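Glucokinase (Enterococcus faecalis, PDB 2QM1) probably phosphorylates glucose at the expense of ATP, as a sugar kinase of the ROK family that carries bound zinc and magnesium ions. Local coordinates at residues H169-P174 and C181-C186; I9-G14 and I71-P76; I138-G143 and D264-G269. All coordinates share one frame; numbering follows the deposited sequence.

Contact 1: H169-P174 and C181-C186. With ZN (zinc ion), chain J.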
loop_
_atom_site.group_PDB
_atom_site.type_symbol
_atom_site.label_atom_id
_atom_site.label_comp_id
_atom_site.label_asym_id
_atom_site.label_seq_id
_atom_site.Cartn_x
_atom_site.Cartn_y
_atom_site.Cartn_z
ATOM N N HIS B 169 -6.548 -11.288 -0.367
ATOM C CA HIS B 169 -5.610 -12.165 -0.989
ATOM C C HIS B 169 -4.130 -11.891 -0.668
ATOM O O HIS B 169 -3.266 -12.383 -1.331
ATOM C CB HIS B 169 -5.949 -12.207 -2.481
ATOM C CG HIS B 169 -7.355 -12.621 -2.707
ATOM N ND1 HIS B 169 -7.776 -13.923 -2.525
ATOM C CD2 HIS B 169 -8.470 -11.893 -2.960
ATOM C CE1 HIS B 169 -9.082 -13.990 -2.725
ATOM N NE2 HIS B 169 -9.525 -12.776 -2.991
ATOM N N VAL B 170 -3.855 -11.130 0.393
ATOM C CA VAL B 170 -2.528 -11.093 1.033
ATOM C C VAL B 170 -2.239 -12.484 1.635
ATOM O O VAL B 170 -3.113 -13.083 2.262
ATOM C CB VAL B 170 -2.524 -9.969 2.113
ATOM C CG1 VAL B 170 -1.459 -10.164 3.145
ATOM C CG2 VAL B 170 -2.377 -8.619 1.429
ATOM N N THR B 171 -1.059 -13.034 1.351
ATOM C CA THR B 171 -0.644 -14.326 1.913
ATOM C C THR B 171 -0.260 -14.111 3.382
ATOM O O THR B 171 0.678 -13.411 3.682
ATOM C CB THR B 171 0.564 -14.948 1.138
ATOM O OG1 THR B 171 0.198 -15.176 -0.227
ATOM C CG2 THR B 171 1.062 -16.286 1.823
ATOM N N VAL B 172 -1.045 -14.661 4.288
ATOM C CA VAL B 172 -0.690 -14.635 5.693
ATOM C C VAL B 172 0.008 -15.937 6.111
ATOM O O VAL B 172 0.579 -16.023 7.180
ATOM C CB VAL B 172 -1.955 -14.360 6.577
ATOM C CG1 VAL B 172 -2.489 -12.951 6.354
ATOM C CG2 VAL B 172 -3.050 -15.379 6.313
ATOM N N ASP B 173 -0.110 -16.990 5.305
ATOM C CA ASP B 173 0.521 -18.250 5.663
ATOM C C ASP B 173 0.888 -18.897 4.382
ATOM O O ASP B 173 0.024 -19.440 3.724
ATOM C CB ASP B 173 -0.427 -19.160 6.451
ATOM C CG ASP B 173 0.194 -20.515 6.847
ATOM O OD1 ASP B 173 1.337 -20.902 6.415
ATOM O OD2 ASP B 173 -0.518 -21.223 7.615
ATOM N N PRO B 174 2.185 -18.857 4.035
ATOM C CA PRO B 174 2.685 -19.453 2.813
ATOM C C PRO B 174 2.358 -20.933 2.703
ATOM O O PRO B 174 2.399 -21.476 1.598
ATOM C CB PRO B 174 4.212 -19.276 2.938
ATOM C CG PRO B 174 4.377 -18.090 3.781
ATOM C CD PRO B 174 3.272 -18.221 4.809
ATOM N N CYS B 181 -8.548 -17.985 -5.337
ATOM C CA CYS B 181 -7.785 -17.142 -6.253
ATOM C C CYS B 181 -6.717 -18.007 -6.922
ATOM O O CYS B 181 -6.258 -17.693 -7.998
ATOM C CB CYS B 181 -7.209 -15.887 -5.555
ATOM S SG CYS B 181 -5.780 -16.296 -4.513
ATOM N N GLY B 182 -6.361 -19.134 -6.315
ATOM C CA GLY B 182 -5.388 -20.017 -6.923
ATOM C C GLY B 182 -4.013 -20.045 -6.304
ATOM O O GLY B 182 -3.080 -20.558 -6.909
ATOM N N LYS B 183 -3.866 -19.493 -5.107
ATOM C CA LYS B 183 -2.688 -19.777 -4.316
ATOM C C LYS B 183 -3.137 -20.248 -2.946
ATOM O O LYS B 183 -4.310 -20.451 -2.729
ATOM C CB LYS B 183 -1.782 -18.540 -4.215
ATOM C CG LYS B 183 -2.380 -17.281 -3.586
ATOM C CD LYS B 183 -1.580 -16.030 -4.037
ATOM C CE LYS B 183 -2.138 -14.738 -3.426
ATOM N NZ LYS B 183 -2.061 -14.672 -1.944
ATOM N N ARG B 184 -2.228 -20.336 -1.996
ATOM C CA ARG B 184 -2.627 -20.722 -0.654
ATOM C C ARG B 184 -2.366 -19.663 0.407
ATOM O O ARG B 184 -1.527 -18.751 0.227
ATOM C CB ARG B 184 -2.025 -22.078 -0.281
ATOM C CG ARG B 184 -0.709 -22.074 0.456
ATOM C CD ARG B 184 -0.165 -23.529 0.554
ATOM N NE ARG B 184 0.164 -24.118 -0.746
ATOM C CZ ARG B 184 0.040 -25.404 -1.067
ATOM N NH1 ARG B 184 0.391 -25.814 -2.288
ATOM N NH2 ARG B 184 -0.454 -26.276 -0.189
ATOM N N GLY B 185 -3.131 -19.741 1.490
ATOM C CA GLY B 185 -2.823 -18.956 2.708
ATOM C C GLY B 185 -3.213 -17.490 2.669
ATOM O O GLY B 185 -2.701 -16.678 3.453
ATOM N N CYS B 186 -4.112 -17.157 1.742
ATOM C CA CYS B 186 -4.751 -15.888 1.708
ATOM C C CYS B 186 -5.465 -15.564 3.019
ATOM O O CYS B 186 -6.030 -16.448 3.662
ATOM C CB CYS B 186 -5.753 -15.826 0.544
ATOM S SG CYS B 186 -4.923 -16.028 -1.058
HETATM ZN ZN ZN J . -6.553 -15.767 -2.550
HETATM O O HOH W 1 0.417 -17.826 -1.111
#

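Contact 2: I9-G14 and I71-P76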
loop_
_atom_site.group_PDB
_atom_site.type_symbol
_atom_site.label_atom_id
_atom_site.label_comp_id
_atom_site.label_asym_id
_atom_site.label_seq_id
_atom_site.Cartn_x
_atom_site.Cartn_y
_atom_site.Cartn_z
ATOM N N ILE B 9 -27.172 9.720 -6.792
ATOM C CA ILE B 9 -27.646 8.349 -6.678
ATOM C C ILE B 9 -26.440 7.433 -6.424
ATOM O O ILE B 9 -25.419 7.517 -7.119
ATOM C CB ILE B 9 -28.414 7.907 -7.965
ATOM C CG1 ILE B 9 -29.710 8.709 -8.130
ATOM C CG2 ILE B 9 -28.710 6.344 -7.918
ATOM C CD1 ILE B 9 -30.346 8.679 -9.545
ATOM N N GLY B 10 -26.560 6.554 -5.436
ATOM C CA GLY B 10 -25.549 5.484 -5.263
ATOM C C GLY B 10 -26.134 4.105 -5.537
ATOM O O GLY B 10 -27.274 3.845 -5.205
ATOM N N ILE B 11 -25.351 3.239 -6.168
ATOM C CA ILE B 11 -25.768 1.871 -6.469
ATOM C C ILE B 11 -24.753 0.951 -5.827
ATOM O O ILE B 11 -23.537 1.115 -6.015
ATOM C CB ILE B 11 -25.841 1.587 -7.980
ATOM C CG1 ILE B 11 -26.842 2.557 -8.641
ATOM C CG2 ILE B 11 -26.183 0.067 -8.231
ATOM C CD1 ILE B 11 -26.551 2.954 -10.169
ATOM N N ASP B 12 -25.278 -0.012 -5.078
ATOM C CA ASP B 12 -24.480 -1.047 -4.469
ATOM C C ASP B 12 -24.866 -2.415 -5.091
ATOM O O ASP B 12 -25.801 -3.094 -4.657
ATOM C CB ASP B 12 -24.639 -0.948 -2.943
ATOM C CG ASP B 12 -23.890 -2.016 -2.203
ATOM O OD1 ASP B 12 -23.252 -2.844 -2.873
ATOM O OD2 ASP B 12 -23.966 -2.038 -0.939
ATOM N N LEU B 13 -24.114 -2.792 -6.122
ATOM C CA LEU B 13 -24.373 -4.001 -6.917
ATOM C C LEU B 13 -23.705 -5.203 -6.252
ATOM O O LEU B 13 -22.474 -5.306 -6.269
ATOM C CB LEU B 13 -23.814 -3.832 -8.358
ATOM C CG LEU B 13 -23.739 -5.103 -9.234
ATOM C CD1 LEU B 13 -25.102 -5.799 -9.393
ATOM C CD2 LEU B 13 -23.045 -4.939 -10.649
ATOM N N GLY B 14 -24.503 -6.104 -5.665
ATOM C CA GLY B 14 -23.956 -7.307 -5.014
ATOM C C GLY B 14 -24.383 -8.594 -5.703
ATOM O O GLY B 14 -25.282 -8.581 -6.530
ATOM N N ILE B 71 -24.562 9.745 -10.847
ATOM C CA ILE B 71 -24.767 8.363 -10.299
ATOM C C ILE B 71 -23.400 7.755 -10.049
ATOM O O ILE B 71 -22.540 7.744 -10.951
ATOM C CB ILE B 71 -25.507 7.453 -11.338
ATOM C CG1 ILE B 71 -26.912 7.955 -11.606
ATOM C CG2 ILE B 71 -25.660 6.011 -10.865
ATOM C CD1 ILE B 71 -27.431 7.563 -13.004
ATOM N N GLY B 72 -23.197 7.225 -8.857
ATOM C CA GLY B 72 -22.031 6.402 -8.578
ATOM C C GLY B 72 -22.421 4.944 -8.327
ATOM O O GLY B 72 -23.447 4.661 -7.728
HETATM N N MSE B 73 -21.594 4.018 -8.791
HETATM C CA MSE B 73 -21.882 2.575 -8.590
HETATM C C MSE B 73 -20.674 1.773 -8.084
HETATM O O MSE B 73 -19.592 1.954 -8.571
HETATM C CB MSE B 73 -22.426 1.960 -9.904
HETATM C CG MSE B 73 -22.764 0.454 -9.808
HETATM SE SE MSE B 73 -23.539 -0.065 -11.510
HETATM C CE MSE B 73 -22.717 -1.825 -11.662
ATOM N N GLY B 74 -20.878 0.903 -7.101
ATOM C CA GLY B 74 -19.922 -0.093 -6.738
ATOM C C GLY B 74 -20.311 -1.452 -7.323
ATOM O O GLY B 74 -21.480 -1.797 -7.355
ATOM N N THR B 75 -19.319 -2.199 -7.806
ATOM C CA THR B 75 -19.545 -3.471 -8.477
ATOM C C THR B 75 -18.480 -4.471 -8.038
ATOM O O THR B 75 -17.321 -4.092 -7.806
ATOM C CB THR B 75 -19.452 -3.336 -10.017
ATOM O OG1 THR B 75 -19.591 -4.639 -10.638
ATOM C CG2 THR B 75 -18.121 -2.746 -10.405
ATOM N N PRO B 76 -18.854 -5.749 -7.972
ATOM C CA PRO B 76 -17.864 -6.807 -7.826
ATOM C C PRO B 76 -16.929 -6.763 -9.037
ATOM O O PRO B 76 -17.326 -6.272 -10.103
ATOM C CB PRO B 76 -18.704 -8.083 -7.867
ATOM C CG PRO B 76 -20.062 -7.648 -7.488
ATOM C CD PRO B 76 -20.211 -6.301 -8.090
#

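Contact 3: I138-G143 and D264-G269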
loop_
_atom_site.group_PDB
_atom_site.type_symbol
_atom_site.label_atom_id
_atom_site.label_comp_id
_atom_site.label_asym_id
_atom_site.label_seq_id
_atom_site.Cartn_x
_atom_site.Cartn_y
_atom_site.Cartn_z
ATOM N N ILE B 138 -7.514 2.807 5.430
ATOM C CA ILE B 138 -7.713 1.475 4.829
ATOM C C ILE B 138 -9.007 0.837 5.336
ATOM O O ILE B 138 -9.264 0.789 6.553
ATOM C CB ILE B 138 -6.511 0.579 5.062
ATOM C CG1 ILE B 138 -5.270 1.235 4.415
ATOM C CG2 ILE B 138 -6.725 -0.783 4.483
ATOM C CD1 ILE B 138 -3.888 0.587 4.811
ATOM N N PHE B 139 -9.859 0.442 4.393
ATOM C CA PHE B 139 -11.078 -0.318 4.696
ATOM C C PHE B 139 -10.866 -1.801 4.377
ATOM O O PHE B 139 -10.426 -2.153 3.277
ATOM C CB PHE B 139 -12.296 0.230 3.927
ATOM C CG PHE B 139 -13.591 -0.462 4.261
ATOM C CD1 PHE B 139 -14.102 -0.432 5.563
ATOM C CD2 PHE B 139 -14.307 -1.128 3.285
ATOM C CE1 PHE B 139 -15.272 -1.069 5.893
ATOM C CE2 PHE B 139 -15.518 -1.779 3.609
ATOM C CZ PHE B 139 -15.986 -1.750 4.927
ATOM N N ILE B 140 -11.167 -2.651 5.363
ATOM C CA ILE B 140 -11.229 -4.096 5.180
ATOM C C ILE B 140 -12.629 -4.661 5.556
ATOM O O ILE B 140 -13.114 -4.476 6.684
ATOM C CB ILE B 140 -10.104 -4.829 5.961
ATOM C CG1 ILE B 140 -10.360 -6.322 6.006
ATOM C CG2 ILE B 140 -10.038 -4.361 7.400
ATOM C CD1 ILE B 140 -10.343 -6.981 4.693
ATOM N N THR B 141 -13.264 -5.345 4.610
ATOM C CA THR B 141 -14.594 -5.912 4.849
ATOM C C THR B 141 -14.568 -7.436 4.910
ATOM O O THR B 141 -14.091 -8.105 4.000
ATOM C CB THR B 141 -15.636 -5.383 3.851
ATOM O OG1 THR B 141 -16.929 -5.968 4.116
ATOM C CG2 THR B 141 -15.201 -5.648 2.431
ATOM N N LEU B 142 -15.074 -7.972 6.007
ATOM C CA LEU B 142 -15.104 -9.395 6.200
ATOM C C LEU B 142 -16.559 -9.820 6.094
ATOM O O LEU B 142 -17.369 -9.411 6.902
ATOM C CB LEU B 142 -14.594 -9.740 7.611
ATOM C CG LEU B 142 -13.280 -9.094 8.067
ATOM C CD1 LEU B 142 -13.034 -9.442 9.530
ATOM C CD2 LEU B 142 -12.122 -9.609 7.200
ATOM N N GLY B 143 -16.873 -10.591 5.073
ATOM C CA GLY B 143 -18.196 -11.240 4.922
ATOM C C GLY B 143 -18.063 -12.590 4.237
ATOM O O GLY B 143 -17.290 -13.433 4.669
ATOM N N ASP B 264 -4.171 6.645 8.734
ATOM C CA ASP B 264 -4.616 7.177 10.039
ATOM C C ASP B 264 -5.388 6.064 10.757
ATOM O O ASP B 264 -5.283 5.869 11.977
ATOM C CB ASP B 264 -5.466 8.416 9.880
ATOM C CG ASP B 264 -6.065 8.885 11.205
ATOM O OD1 ASP B 264 -7.310 8.978 11.282
ATOM O OD2 ASP B 264 -5.299 9.137 12.162
ATOM N N SER B 265 -6.132 5.303 9.966
ATOM C CA SER B 265 -6.833 4.146 10.503
ATOM C C SER B 265 -7.020 3.002 9.481
ATOM O O SER B 265 -7.030 3.226 8.268
ATOM C CB SER B 265 -8.201 4.578 11.068
ATOM O OG SER B 265 -9.107 4.921 10.039
ATOM N N VAL B 266 -7.107 1.801 10.028
ATOM C CA VAL B 266 -7.655 0.598 9.364
ATOM C C VAL B 266 -9.061 0.371 9.925
ATOM O O VAL B 266 -9.243 0.173 11.132
ATOM C CB VAL B 266 -6.719 -0.610 9.611
ATOM C CG1 VAL B 266 -7.279 -1.962 9.057
ATOM C CG2 VAL B 266 -5.306 -0.287 9.016
ATOM N N VAL B 267 -10.058 0.461 9.053
ATOM C CA VAL B 267 -11.469 0.279 9.452
ATOM C C VAL B 267 -11.945 -1.130 9.085
ATOM O O VAL B 267 -11.866 -1.516 7.924
ATOM C CB VAL B 267 -12.379 1.349 8.788
ATOM C CG1 VAL B 267 -13.855 1.177 9.218
ATOM C CG2 VAL B 267 -11.850 2.762 9.116
ATOM N N ILE B 268 -12.416 -1.891 10.077
ATOM C CA ILE B 268 -12.960 -3.223 9.840
ATOM C C ILE B 268 -14.496 -3.230 9.710
ATOM O O ILE B 268 -15.218 -2.840 10.621
ATOM C CB ILE B 268 -12.543 -4.227 10.939
ATOM C CG1 ILE B 268 -11.017 -4.252 11.184
ATOM C CG2 ILE B 268 -13.052 -5.644 10.602
ATOM C CD1 ILE B 268 -10.695 -4.580 12.668
ATOM N N GLY B 269 -15.003 -3.709 8.574
ATOM C CA GLY B 269 -16.444 -3.681 8.327
ATOM C C GLY B 269 -16.908 -5.057 7.870
ATOM O O GLY B 269 -16.127 -5.993 7.866
#

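Contact 1: H169-P174 and C181-C186
Thr171 and Cys186 face each other in a single backbone bridge between two irregular loop segments, and the grip tightens one step further on. Gly185, with positive phi (78°), offers its O to two donors, Val172 N at 2.7 Å and Asp173 N at 3.2 Å, while its own CA makes a C-H...O contact of 3.1 Å to Asp173 O.

The zinc ion ties the same segments together from His169 and Cys181 to Cys186. His169 ND1, Cys181 SG and Cys186 SG each lie 2.2 Å from the zinc, with Cys186 SG in the plane of the imidazole at its edge; Cys179 supplies the fourth ligand. This is the zinc site of the CxCGxxGC sequence of ROK proteins. Beside the site, buried Lys183 bends at its last torsion (chi4 63°) and brings its ammonium to two acceptors: NZ lies 2.7 Å from His169 O and 2.9 Å from Thr171 OG1. The lysine thereby fixes the backbone that carries the zinc-binding histidine. A water joins Thr171 OG1 to Arg184 O.

Cys181 and Pro174 meet Phe292 and Phe290 of the second subunit, His169 touches Glu188 of helix 188-191, and Val172 packs on Tyr249 and Ala253 of helix 237-261.

Contact 2: I9-G14 and I71-P76
Ile11 and Leu13 meet Ile71 and Met73 in the apolar centre of this pair of parallel strands, which lie side by side in the N-terminal sheet of the actin-like ATPase fold. CD1 of Ile11 presses on CG2 of Ile71 at 3.3 Å, closer than ordinary van der Waals contact. One residue pair further along, CB and CG2 of Ile11 rest against CG of Met73, modelled as selenomethionine. That side chain runs extended over its first two torsions, with CG anti to the backbone N (chi1 -180°), then turns at chi3 so that CE reaches the CD2 branch of Leu13, again at 3.3 Å. Ile9 and Ile71 point the same way and touch more gently, CB to CG1. Helix 46-60 covers this layer: Ile50 packs on both Ile11 and Met73.

On the opposite face these two segments present little side chain: Gly10, Gly72 and Gly74, with Asp12. The backbones are laced by four bonds in parallel register. Gly72 N reaches Ile9 O at 2.8 Å and Ile11 N returns to Gly72 O; Gly74 N then binds Ile11 O, and Leu13 N closes the ladder on Gly74 O at 3.1 Å.

At the C-terminal ends the contact turns polar. Asp12 begins the DLGGT sequence, consistent with the phosphate-binding loop of this kinase superfamily, and has a long, weak ion pair with Lys19. The side chain of Thr75 lies about 6 Å from that of the magnesium ligand Asn116. The side chains of Pro76 and Leu13 cross at about a right angle, CD of Pro76 against CG of Leu13; the same CD lies 3.1 Å from Leu13 O. Thr75 OG1 donates to Pro76 O over 2.8 Å, in the carbonyl plane on a lone pair.

Contact 3: I138-G143 and D264-G269
Ile138 to Leu142 and Ser265 to Gly269 pair the middle strand of the second five-stranded sheet with its parallel neighbour; this sheet repeats the 3-2-1-4-5 strand order of the N-terminal one, as expected for the duplicated actin-like ATPase fold. The two short axes approach to 4.6 Å and twist by -21°. Five backbone bonds run between them in regular alternation: Ile138 N to Ser265 O, Val267 N to Ile138 O at 2.6 Å, Ile140 N to Val267 O at 2.9 Å, Gly269 N to Ile140 O, and Leu142 N to Gly269 O. All five are close to straight at the hydrogen.

One face carries Phe139 and Val267. The CG of Phe139 lies anti to the backbone N (chi1 -177°), which swings the ring across the neighbouring strand: CD1 comes 3.4 Å from Val267 O and CE1 sits 3.8 Å from Gly269 CA. The ring approaches Gly269 obliquely, close to a residue with no side chain. Ala121, Ala122 and Glu125 of helix 117-128 pack on the same phenylalanine.

The other face is aliphatic. Ile140 and Ile268 run alongside each other, CG2 to CG1 at 3.9 Å, and CG2 of Ile140 also reaches CG1 of Val266. Further along, Leu142 CD1 lies 3.9 Å from Ile268 CG2. Helix 237-261 covers this layer through Leu257, Leu261, Leu250 and Thr254.

The side chain of Thr141 lies about 7 Å from the bound magnesium ion and marks the end of the pair nearest that site. The chemistry is thus that of a buried sheet pair with apolar side chains on both faces, covered by helices 117-128 and 237-261, in which the polar backbone groups satisfy one another across the strands, holding the ends of both strands in a fixed register.

From the N terminus, the chain first closes a loop at contact 2, where strand 7-13 is joined by strand 68-75 after the hairpin strands 17-24 and 29-36 and helix 46-60. Contact 3 opens only afterwards, at strand 137-142, and closes at strand 265-269. Contact 1 falls wholly within that second, longer loop, between strand 155-156 and helix 188-191, and itself closes a short loop of six residues. No two contacts cross. Contacts 2 and 3 each join strands inside one of the two similar sheets, the contact centres about 19 Å apart, whereas contact 1 secures the zinc loop, about 28 Å from contact 2 between centres and on the opposite side of the chain's centre.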